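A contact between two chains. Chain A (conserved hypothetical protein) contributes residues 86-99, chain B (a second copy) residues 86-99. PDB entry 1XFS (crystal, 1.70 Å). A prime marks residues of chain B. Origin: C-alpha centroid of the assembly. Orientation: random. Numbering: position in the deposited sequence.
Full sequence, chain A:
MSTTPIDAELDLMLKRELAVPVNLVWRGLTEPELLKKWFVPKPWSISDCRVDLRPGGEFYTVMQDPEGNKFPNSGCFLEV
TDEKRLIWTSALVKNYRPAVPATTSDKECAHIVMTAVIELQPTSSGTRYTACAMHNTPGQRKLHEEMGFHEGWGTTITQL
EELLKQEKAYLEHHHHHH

Chain A 86-99: LIWTSALVKNYRPA
Chain B, residues 86-99: LIWTSALVKNYRPA

Two copies of the same segment pack against each other almost symmetrically, burying 443 Å² through apolar contacts with no hydrogen bond between them. The pairing is reciprocal: the CA atoms of Ala91 and Pro98′ lie 6.1 Å apart, as do those of Pro98 and Ala91′.

Chain B enters as a strand, residues 86–89, with phi near -135° and psi from 128° to 163°. The alternation of an extended chain sends Ile87′ and Thr89′ toward chain A, while Leu86′ and Trp88′ stay out of reach. Ile87′ (chi1 m, chi2 t) extends its CD1 to 4.0 Å from CE2 of Tyr96, meeting the ring obliquely; a long aliphatic arm suits this buried place. Thr89′ (t) places OG1 4.0 Å from Leu92 CD2, and the same OG1 accepts a hydrogen bond from Ala91′ N at 3.0 Å, so its polar atom is satisfied beside a hydrocarbon surface.

Ser90′ (-105/4) turns the chain and points away. Ala91′ (-84/-12) points toward chain A, its CB 3.5 Å from Leu92 CD2 and 4.4 Å from Pro98 CB; its small methyl fits this close approach. Leu92′ (-135/157; chi1 m, chi2 t) has more of its surface covered by the other stretch than any other residue, 50 Å², reaching with CD2 to 3.6 Å from Ala91 CB and with CD1 to 3.9 Å from Leu92 CD1.

A hairpin follows, secured by Val93′ N to Arg97′ O at 2.8 Å and Ala99′ N to Ala91′ O at 3.0 Å. Exposed Lys94′ (-40/135) and Asn95′ (64/27) make no contact. Tyr96′ (70/18; chi1 m, chi2 -59°) points back toward chain A, its CD2 3.9 Å from Ile87 CD1, offering a broad apolar ring. Arg97′ points away. Pro98′ (-60/140), set sideways, brings CB to 4.4 Å from Ala91 CB, adding a compact apolar surface before Ala99′.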

ATOM      1  N   LEU A  86       2.176 -13.188   0.282  1.00  8.49           N
ATOM      2  CA  LEU A  86       1.707 -12.355  -0.807  1.00  7.37           C
ATOM      3  C   LEU A  86       0.688 -11.388  -0.227  1.00  5.87           C
ATOM      4  O   LEU A  86      -0.242 -11.796   0.463  1.00  8.58           O
ATOM      5  CB  LEU A  86       1.044 -13.206  -1.888  1.00  9.06           C
ATOM      6  CG  LEU A  86       0.622 -12.461  -3.153  1.00  8.23           C
ATOM      7  CD1 LEU A  86       1.852 -11.867  -3.847  1.00  9.20           C
ATOM      8  CD2 LEU A  86      -0.082 -13.438  -4.086  1.00  8.34           C
ATOM      9  N   ILE A  87       0.878 -10.104  -0.488  1.00  5.77           N
ATOM     10  CA  ILE A  87      -0.049  -9.098   0.007  1.00  6.74           C
ATOM     11  C   ILE A  87      -0.434  -8.167  -1.115  1.00  7.73           C
ATOM     12  O   ILE A  87       0.435  -7.652  -1.820  1.00  8.36           O
ATOM     13  CB  ILE A  87       0.573  -8.230   1.133  1.00  6.14           C
ATOM     14  CG1 ILE A  87       0.998  -9.114   2.324  1.00  8.64           C
ATOM     15  CG2 ILE A  87      -0.439  -7.168   1.594  1.00  5.45           C
ATOM     16  CD1 ILE A  87       1.569  -8.330   3.512  1.00  8.90           C
ATOM     17  N   TRP A  88      -1.734  -7.973  -1.315  1.00  7.44           N
ATOM     18  CA  TRP A  88      -2.196  -7.042  -2.344  1.00  9.14           C
ATOM     19  C   TRP A  88      -3.341  -6.242  -1.748  1.00  8.38           C
ATOM     20  O   TRP A  88      -3.963  -6.663  -0.772  1.00  9.62           O
ATOM     21  CB  TRP A  88      -2.639  -7.782  -3.619  1.00 12.04           C
ATOM     22  CG  TRP A  88      -3.824  -8.679  -3.466  1.00 16.88           C
ATOM     23  CD1 TRP A  88      -5.144  -8.324  -3.532  1.00 21.43           C
ATOM     24  CD2 TRP A  88      -3.801 -10.089  -3.227  1.00 21.90           C
ATOM     25  NE1 TRP A  88      -5.940  -9.427  -3.352  1.00 25.23           N
ATOM     26  CE2 TRP A  88      -5.144 -10.521  -3.161  1.00 23.37           C
ATOM     27  CE3 TRP A  88      -2.776 -11.028  -3.065  1.00 25.22           C
ATOM     28  CZ2 TRP A  88      -5.486 -11.858  -2.931  1.00 27.92           C
ATOM     29  CZ3 TRP A  88      -3.118 -12.357  -2.839  1.00 28.77           C
ATOM     30  CH2 TRP A  88      -4.464 -12.759  -2.774  1.00 29.41           C
ATOM     31  N   THR A  89      -3.598  -5.068  -2.304  1.00  7.86           N
ATOM     32  CA  THR A  89      -4.660  -4.232  -1.781  1.00  7.11           C
ATOM     33  C   THR A  89      -5.492  -3.619  -2.896  1.00  8.56           C
ATOM     34  O   THR A  89      -5.001  -3.419  -4.005  1.00  9.34           O
ATOM     35  CB  THR A  89      -4.084  -3.080  -0.915  1.00  8.29           C
ATOM     36  OG1 THR A  89      -5.164  -2.328  -0.342  1.00  7.39           O
ATOM     37  CG2 THR A  89      -3.210  -2.138  -1.752  1.00  6.32           C
ATOM     38  N   SER A  90      -6.763  -3.345  -2.612  1.00  7.48           N
ATOM     39  CA  SER A  90      -7.615  -2.708  -3.606  1.00  8.52           C
ATOM     40  C   SER A  90      -7.738  -1.228  -3.264  1.00  9.20           C
ATOM     41  O   SER A  90      -8.420  -0.481  -3.953  1.00  9.33           O
ATOM     42  CB  SER A  90      -8.994  -3.388  -3.676  1.00 10.71           C
ATOM     43  OG  SER A  90      -9.683  -3.331  -2.453  1.00 11.78           O
ATOM     44  N   ALA A  91      -7.057  -0.807  -2.198  1.00  7.45           N
ATOM     45  CA  ALA A  91      -7.082   0.596  -1.766  1.00  8.14           C
ATOM     46  C   ALA A  91      -6.118   1.394  -2.639  1.00  6.59           C
ATOM     47  O   ALA A  91      -6.171   2.630  -2.689  1.00  8.24           O
ATOM     48  CB  ALA A  91      -6.670   0.712  -0.305  1.00  7.66           C
ATOM     49  N   LEU A  92      -5.229   0.676  -3.323  1.00  8.85           N
ATOM     50  CA  LEU A  92      -4.251   1.298  -4.208  1.00  8.33           C
ATOM     51  C   LEU A  92      -4.251   0.574  -5.547  1.00  8.58           C
ATOM     52  O   LEU A  92      -4.632  -0.594  -5.628  1.00  8.88           O
ATOM     53  CB  LEU A  92      -2.844   1.200  -3.608  1.00  8.78           C
ATOM     54  CG  LEU A  92      -2.561   1.792  -2.226  1.00  9.15           C
ATOM     55  CD1 LEU A  92      -1.095   1.546  -1.867  1.00 10.41           C
ATOM     56  CD2 LEU A  92      -2.851   3.294  -2.242  1.00  9.57           C
ATOM     57  N   VAL A  93      -3.825   1.273  -6.592  1.00 10.35           N
ATOM     58  CA  VAL A  93      -3.738   0.677  -7.916  1.00 11.57           C
ATOM     59  C   VAL A  93      -2.269   0.709  -8.345  1.00 10.43           C
ATOM     60  O   VAL A  93      -1.378   0.897  -7.512  1.00  9.69           O
ATOM     61  CB  VAL A  93      -4.645   1.414  -8.954  1.00 11.49           C
ATOM     62  CG1 VAL A  93      -6.117   1.215  -8.586  1.00 15.55           C
ATOM     63  CG2 VAL A  93      -4.307   2.898  -9.010  1.00 12.18           C
ATOM     64  N   LYS A  94      -2.009   0.518  -9.633  1.00 10.89           N
ATOM     65  CA  LYS A  94      -0.638   0.493 -10.134  1.00 12.58           C
ATOM     66  C   LYS A  94       0.245   1.627  -9.605  1.00 10.51           C
ATOM     67  O   LYS A  94      -0.193   2.773  -9.484  1.00 10.09           O
ATOM     68  CB  LYS A  94      -0.640   0.516 -11.666  1.00 14.62           C
ATOM     69  CG  LYS A  94       0.748   0.454 -12.299  1.00 19.95           C
ATOM     70  CD  LYS A  94       0.662   0.434 -13.821  1.00 22.98           C
ATOM     71  CE  LYS A  94       2.043   0.361 -14.458  1.00 27.05           C
ATOM     72  NZ  LYS A  94       1.987   0.419 -15.948  1.00 29.81           N
ATOM     73  N   ASN A  95       1.489   1.278  -9.289  1.00  9.29           N
ATOM     74  CA  ASN A  95       2.490   2.221  -8.791  1.00  9.91           C
ATOM     75  C   ASN A  95       2.109   2.874  -7.457  1.00  8.80           C
ATOM     76  O   ASN A  95       2.575   3.970  -7.140  1.00  9.13           O
ATOM     77  CB  ASN A  95       2.763   3.297  -9.853  1.00 14.26           C
ATOM     78  CG  ASN A  95       3.443   2.732 -11.094  1.00 14.91           C
ATOM     79  OD1 ASN A  95       3.218   3.204 -12.208  1.00 21.35           O
ATOM     80  ND2 ASN A  95       4.291   1.726 -10.902  1.00 15.22           N
ATOM     81  N   TYR A  96       1.258   2.192  -6.686  1.00  7.34           N
ATOM     82  CA  TYR A  96       0.817   2.655  -5.364  1.00  6.41           C
ATOM     83  C   TYR A  96      -0.109   3.869  -5.372  1.00  7.00           C
ATOM     84  O   TYR A  96      -0.231   4.567  -4.363  1.00  8.75           O
ATOM     85  CB  TYR A  96       2.022   2.994  -4.481  1.00  6.25           C
ATOM     86  CG  TYR A  96       3.016   1.877  -4.254  1.00  7.14           C
ATOM     87  CD1 TYR A  96       2.644   0.695  -3.616  1.00  7.45           C
ATOM     88  CD2 TYR A  96       4.359   2.044  -4.599  1.00 10.66           C
ATOM     89  CE1 TYR A  96       3.587  -0.292  -3.317  1.00  9.75           C
ATOM     90  CE2 TYR A  96       5.312   1.066  -4.303  1.00  9.49           C
ATOM     91  CZ  TYR A  96       4.913  -0.099  -3.659  1.00  8.80           C
ATOM     92  OH  TYR A  96       5.844  -1.059  -3.345  1.00  9.27           O
ATOM     93  N   ARG A  97      -0.751   4.131  -6.503  1.00  7.47           N
ATOM     94  CA  ARG A  97      -1.667   5.266  -6.603  1.00  8.07           C
ATOM     95  C   ARG A  97      -2.948   5.011  -5.815  1.00  7.91           C
ATOM     96  O   ARG A  97      -3.498   3.915  -5.867  1.00  7.27           O
ATOM     97  CB  ARG A  97      -2.045   5.506  -8.067  1.00  7.79           C
ATOM     98  CG  ARG A  97      -3.005   6.668  -8.285  1.00  7.94           C
ATOM     99  CD  ARG A  97      -3.310   6.847  -9.766  1.00 11.74           C
ATOM    100  NE  ARG A  97      -2.110   7.154 -10.548  1.00 11.53           N
ATOM    101  CZ  ARG A  97      -1.405   8.277 -10.419  1.00 10.41           C
ATOM    102  NH1 ARG A  97      -0.327   8.480 -11.168  1.00 12.40           N
ATOM    103  NH2 ARG A  97      -1.778   9.202  -9.545  1.00 10.17           N
ATOM    104  N   PRO A  98      -3.432   6.010  -5.055  1.00  8.54           N
ATOM    105  CA  PRO A  98      -4.674   5.785  -4.304  1.00  8.70           C
ATOM    106  C   PRO A  98      -5.783   5.435  -5.299  1.00  9.64           C
ATOM    107  O   PRO A  98      -5.867   6.028  -6.376  1.00  9.45           O
ATOM    108  CB  PRO A  98      -4.919   7.133  -3.632  1.00  8.93           C
ATOM    109  CG  PRO A  98      -3.504   7.602  -3.341  1.00  9.43           C
ATOM    110  CD  PRO A  98      -2.779   7.263  -4.631  1.00  9.76           C
ATOM    111  N   ALA A  99      -6.625   4.471  -4.945  1.00  8.26           N
ATOM    112  CA  ALA A  99      -7.714   4.049  -5.819  1.00 11.33           C
ATOM    113  C   ALA A  99      -8.825   5.095  -5.910  1.00 12.90           C
ATOM    114  O   ALA A  99      -9.006   5.916  -5.009  1.00 14.14           O
ATOM    115  CB  ALA A  99      -8.287   2.724  -5.320  1.00 10.31           C
TER
ATOM    116  N   LEU B  86      11.972   6.802  -0.696  1.00  7.24           N
ATOM    117  CA  LEU B  86      11.053   6.589   0.396  1.00  7.28           C
ATOM    118  C   LEU B  86       9.650   6.767  -0.138  1.00  6.77           C
ATOM    119  O   LEU B  86       9.346   7.759  -0.797  1.00  7.66           O
ATOM    120  CB  LEU B  86      11.312   7.594   1.515  1.00  8.82           C
ATOM    121  CG  LEU B  86      10.458   7.441   2.772  1.00  9.36           C
ATOM    122  CD1 LEU B  86      10.795   6.130   3.473  1.00 10.34           C
ATOM    123  CD2 LEU B  86      10.733   8.621   3.695  1.00 10.72           C
ATOM    124  N   ILE B  87       8.795   5.787   0.128  1.00  5.94           N
ATOM    125  CA  ILE B  87       7.419   5.868  -0.326  1.00  6.70           C
ATOM    126  C   ILE B  87       6.482   5.562   0.826  1.00  5.97           C
ATOM    127  O   ILE B  87       6.657   4.563   1.526  1.00  6.10           O
ATOM    128  CB  ILE B  87       7.138   4.858  -1.460  1.00  8.73           C
ATOM    129  CG1 ILE B  87       8.078   5.113  -2.643  1.00  9.96           C
ATOM    130  CG2 ILE B  87       5.674   4.973  -1.916  1.00  7.63           C
ATOM    131  CD1 ILE B  87       7.838   4.172  -3.844  1.00 10.62           C
ATOM    132  N   TRP B  88       5.514   6.448   1.050  1.00  7.14           N
ATOM    133  CA  TRP B  88       4.518   6.229   2.087  1.00  8.10           C
ATOM    134  C   TRP B  88       3.177   6.673   1.530  1.00  7.96           C
ATOM    135  O   TRP B  88       3.115   7.369   0.517  1.00  8.28           O
ATOM    136  CB  TRP B  88       4.856   6.972   3.395  1.00  8.60           C
ATOM    137  CG  TRP B  88       5.000   8.453   3.291  1.00 10.72           C
ATOM    138  CD1 TRP B  88       6.160   9.157   3.142  1.00 10.75           C
ATOM    139  CD2 TRP B  88       3.947   9.420   3.346  1.00 13.20           C
ATOM    140  NE1 TRP B  88       5.896  10.509   3.102  1.00 13.00           N
ATOM    141  CE2 TRP B  88       4.542  10.697   3.221  1.00 12.86           C
ATOM    142  CE3 TRP B  88       2.554   9.335   3.484  1.00 16.63           C
ATOM    143  CZ2 TRP B  88       3.794  11.880   3.231  1.00 16.82           C
ATOM    144  CZ3 TRP B  88       1.809  10.513   3.494  1.00 18.50           C
ATOM    145  CH2 TRP B  88       2.433  11.766   3.366  1.00 18.85           C
ATOM    146  N   THR B  89       2.097   6.237   2.165  1.00  6.85           N
ATOM    147  CA  THR B  89       0.773   6.590   1.694  1.00  6.39           C
ATOM    148  C   THR B  89      -0.178   6.841   2.849  1.00  7.78           C
ATOM    149  O   THR B  89       0.012   6.321   3.952  1.00  8.77           O
ATOM    150  CB  THR B  89       0.171   5.448   0.845  1.00  7.36           C
ATOM    151  OG1 THR B  89      -1.096   5.857   0.308  1.00  6.74           O
ATOM    152  CG2 THR B  89      -0.013   4.198   1.700  1.00  8.00           C
ATOM    153  N   SER B  90      -1.201   7.651   2.594  1.00  7.88           N
ATOM    154  CA  SER B  90      -2.212   7.904   3.608  1.00  8.35           C
ATOM    155  C   SER B  90      -3.483   7.116   3.249  1.00  8.56           C
ATOM    156  O   SER B  90      -4.500   7.217   3.940  1.00  8.56           O
ATOM    157  CB  SER B  90      -2.507   9.408   3.743  1.00 10.38           C
ATOM    158  OG  SER B  90      -2.988   9.976   2.547  1.00 12.36           O
ATOM    159  N   ALA B  91      -3.418   6.320   2.176  1.00  7.77           N
ATOM    160  CA  ALA B  91      -4.560   5.503   1.757  1.00  7.33           C
ATOM    161  C   ALA B  91      -4.577   4.199   2.550  1.00  8.53           C
ATOM    162  O   ALA B  91      -5.550   3.442   2.505  1.00  9.07           O
ATOM    163  CB  ALA B  91      -4.498   5.208   0.247  1.00  9.08           C
ATOM    164  N   LEU B  92      -3.471   3.940   3.249  1.00  7.90           N
ATOM    165  CA  LEU B  92      -3.328   2.763   4.098  1.00  6.51           C
ATOM    166  C   LEU B  92      -2.720   3.225   5.416  1.00  7.33           C
ATOM    167  O   LEU B  92      -2.068   4.273   5.488  1.00  9.12           O
ATOM    168  CB  LEU B  92      -2.368   1.735   3.495  1.00  6.31           C
ATOM    169  CG  LEU B  92      -2.620   1.138   2.114  1.00  6.06           C
ATOM    170  CD1 LEU B  92      -1.491   0.160   1.790  1.00  5.43           C
ATOM    171  CD2 LEU B  92      -3.964   0.417   2.088  1.00  8.40           C
ATOM    172  N   VAL B  93      -2.945   2.440   6.454  1.00  7.92           N
ATOM    173  CA  VAL B  93      -2.374   2.732   7.754  1.00  9.36           C
ATOM    174  C   VAL B  93      -1.519   1.533   8.148  1.00  9.68           C
ATOM    175  O   VAL B  93      -1.231   0.665   7.315  1.00  9.70           O
ATOM    176  CB  VAL B  93      -3.473   3.016   8.819  1.00 10.37           C
ATOM    177  CG1 VAL B  93      -4.196   4.318   8.484  1.00 11.43           C
ATOM    178  CG2 VAL B  93      -4.455   1.857   8.880  1.00 11.43           C
ATOM    179  N   LYS B  94      -1.107   1.487   9.410  1.00 10.66           N
ATOM    180  CA  LYS B  94      -0.258   0.412   9.911  1.00 12.29           C
ATOM    181  C   LYS B  94      -0.610  -0.981   9.391  1.00 11.32           C
ATOM    182  O   LYS B  94      -1.780  -1.370   9.358  1.00 10.57           O
ATOM    183  CB  LYS B  94      -0.274   0.411  11.444  1.00 16.00           C
ATOM    184  CG  LYS B  94       0.720  -0.553  12.076  1.00 21.51           C
ATOM    185  CD  LYS B  94       0.766  -0.414  13.595  1.00 24.94           C
ATOM    186  CE  LYS B  94      -0.527  -0.871  14.252  1.00 28.32           C
ATOM    187  NZ  LYS B  94      -0.471  -0.730  15.738  1.00 31.34           N
ATOM    188  N   ASN B  95       0.424  -1.716   8.987  1.00 10.62           N
ATOM    189  CA  ASN B  95       0.299  -3.079   8.474  1.00 11.49           C
ATOM    190  C   ASN B  95      -0.499  -3.205   7.177  1.00  9.74           C
ATOM    191  O   ASN B  95      -1.070  -4.255   6.886  1.00  9.43           O
ATOM    192  CB  ASN B  95      -0.282  -3.993   9.560  1.00 11.67           C
ATOM    193  CG  ASN B  95       0.665  -4.158  10.741  1.00 15.41           C
ATOM    194  OD1 ASN B  95       1.865  -4.376  10.560  1.00 15.02           O
ATOM    195  ND2 ASN B  95       0.128  -4.070  11.953  1.00 17.39           N
ATOM    196  N   TYR B  96      -0.508  -2.127   6.396  1.00  8.58           N
ATOM    197  CA  TYR B  96      -1.193  -2.073   5.099  1.00  8.29           C
ATOM    198  C   TYR B  96      -2.721  -2.091   5.176  1.00  8.90           C
ATOM    199  O   TYR B  96      -3.398  -2.377   4.180  1.00  9.67           O
ATOM    200  CB  TYR B  96      -0.753  -3.231   4.194  1.00  7.43           C
ATOM    201  CG  TYR B  96       0.733  -3.316   3.894  1.00  7.02           C
ATOM    202  CD1 TYR B  96       1.408  -2.270   3.265  1.00  6.17           C
ATOM    203  CD2 TYR B  96       1.443  -4.483   4.172  1.00  6.98           C
ATOM    204  CE1 TYR B  96       2.749  -2.389   2.915  1.00  6.70           C
ATOM    205  CE2 TYR B  96       2.786  -4.617   3.830  1.00  6.82           C
ATOM    206  CZ  TYR B  96       3.433  -3.559   3.197  1.00  7.39           C
ATOM    207  OH  TYR B  96       4.757  -3.683   2.858  1.00  8.02           O
ATOM    208  N   ARG B  97      -3.272  -1.790   6.348  1.00  9.16           N
ATOM    209  CA  ARG B  97      -4.718  -1.777   6.503  1.00  8.59           C
ATOM    210  C   ARG B  97      -5.322  -0.607   5.733  1.00  8.58           C
ATOM    211  O   ARG B  97      -4.785   0.496   5.766  1.00  9.77           O
ATOM    212  CB  ARG B  97      -5.089  -1.642   7.985  1.00  8.61           C
ATOM    213  CG  ARG B  97      -6.589  -1.588   8.233  1.00  8.32           C
ATOM    214  CD  ARG B  97      -6.883  -1.467   9.728  1.00 10.67           C
ATOM    215  NE  ARG B  97      -6.324  -2.583  10.492  1.00 11.51           N
ATOM    216  CZ  ARG B  97      -6.746  -3.843  10.403  1.00 11.91           C
ATOM    217  NH1 ARG B  97      -6.179  -4.792  11.136  1.00 11.86           N
ATOM    218  NH2 ARG B  97      -7.735  -4.156   9.583  1.00 10.73           N
ATOM    219  N   PRO B  98      -6.435  -0.830   5.017  1.00  8.22           N
ATOM    220  CA  PRO B  98      -7.032   0.292   4.281  1.00  9.65           C
ATOM    221  C   PRO B  98      -7.415   1.402   5.256  1.00  9.84           C
ATOM    222  O   PRO B  98      -7.903   1.131   6.357  1.00 10.67           O
ATOM    223  CB  PRO B  98      -8.259  -0.336   3.621  1.00  9.50           C
ATOM    224  CG  PRO B  98      -7.841  -1.771   3.433  1.00 12.41           C
ATOM    225  CD  PRO B  98      -7.149  -2.086   4.733  1.00  8.84           C
ATOM    226  N   ALA B  99      -7.186   2.646   4.853  1.00  9.38           N
ATOM    227  CA  ALA B  99      -7.499   3.791   5.703  1.00 11.16           C
ATOM    228  C   ALA B  99      -8.997   4.002   5.880  1.00 11.32           C
ATOM    229  O   ALA B  99      -9.805   3.552   5.065  1.00 11.82           O
ATOM    230  CB  ALA B  99      -6.869   5.057   5.124  1.00 12.11           C
TER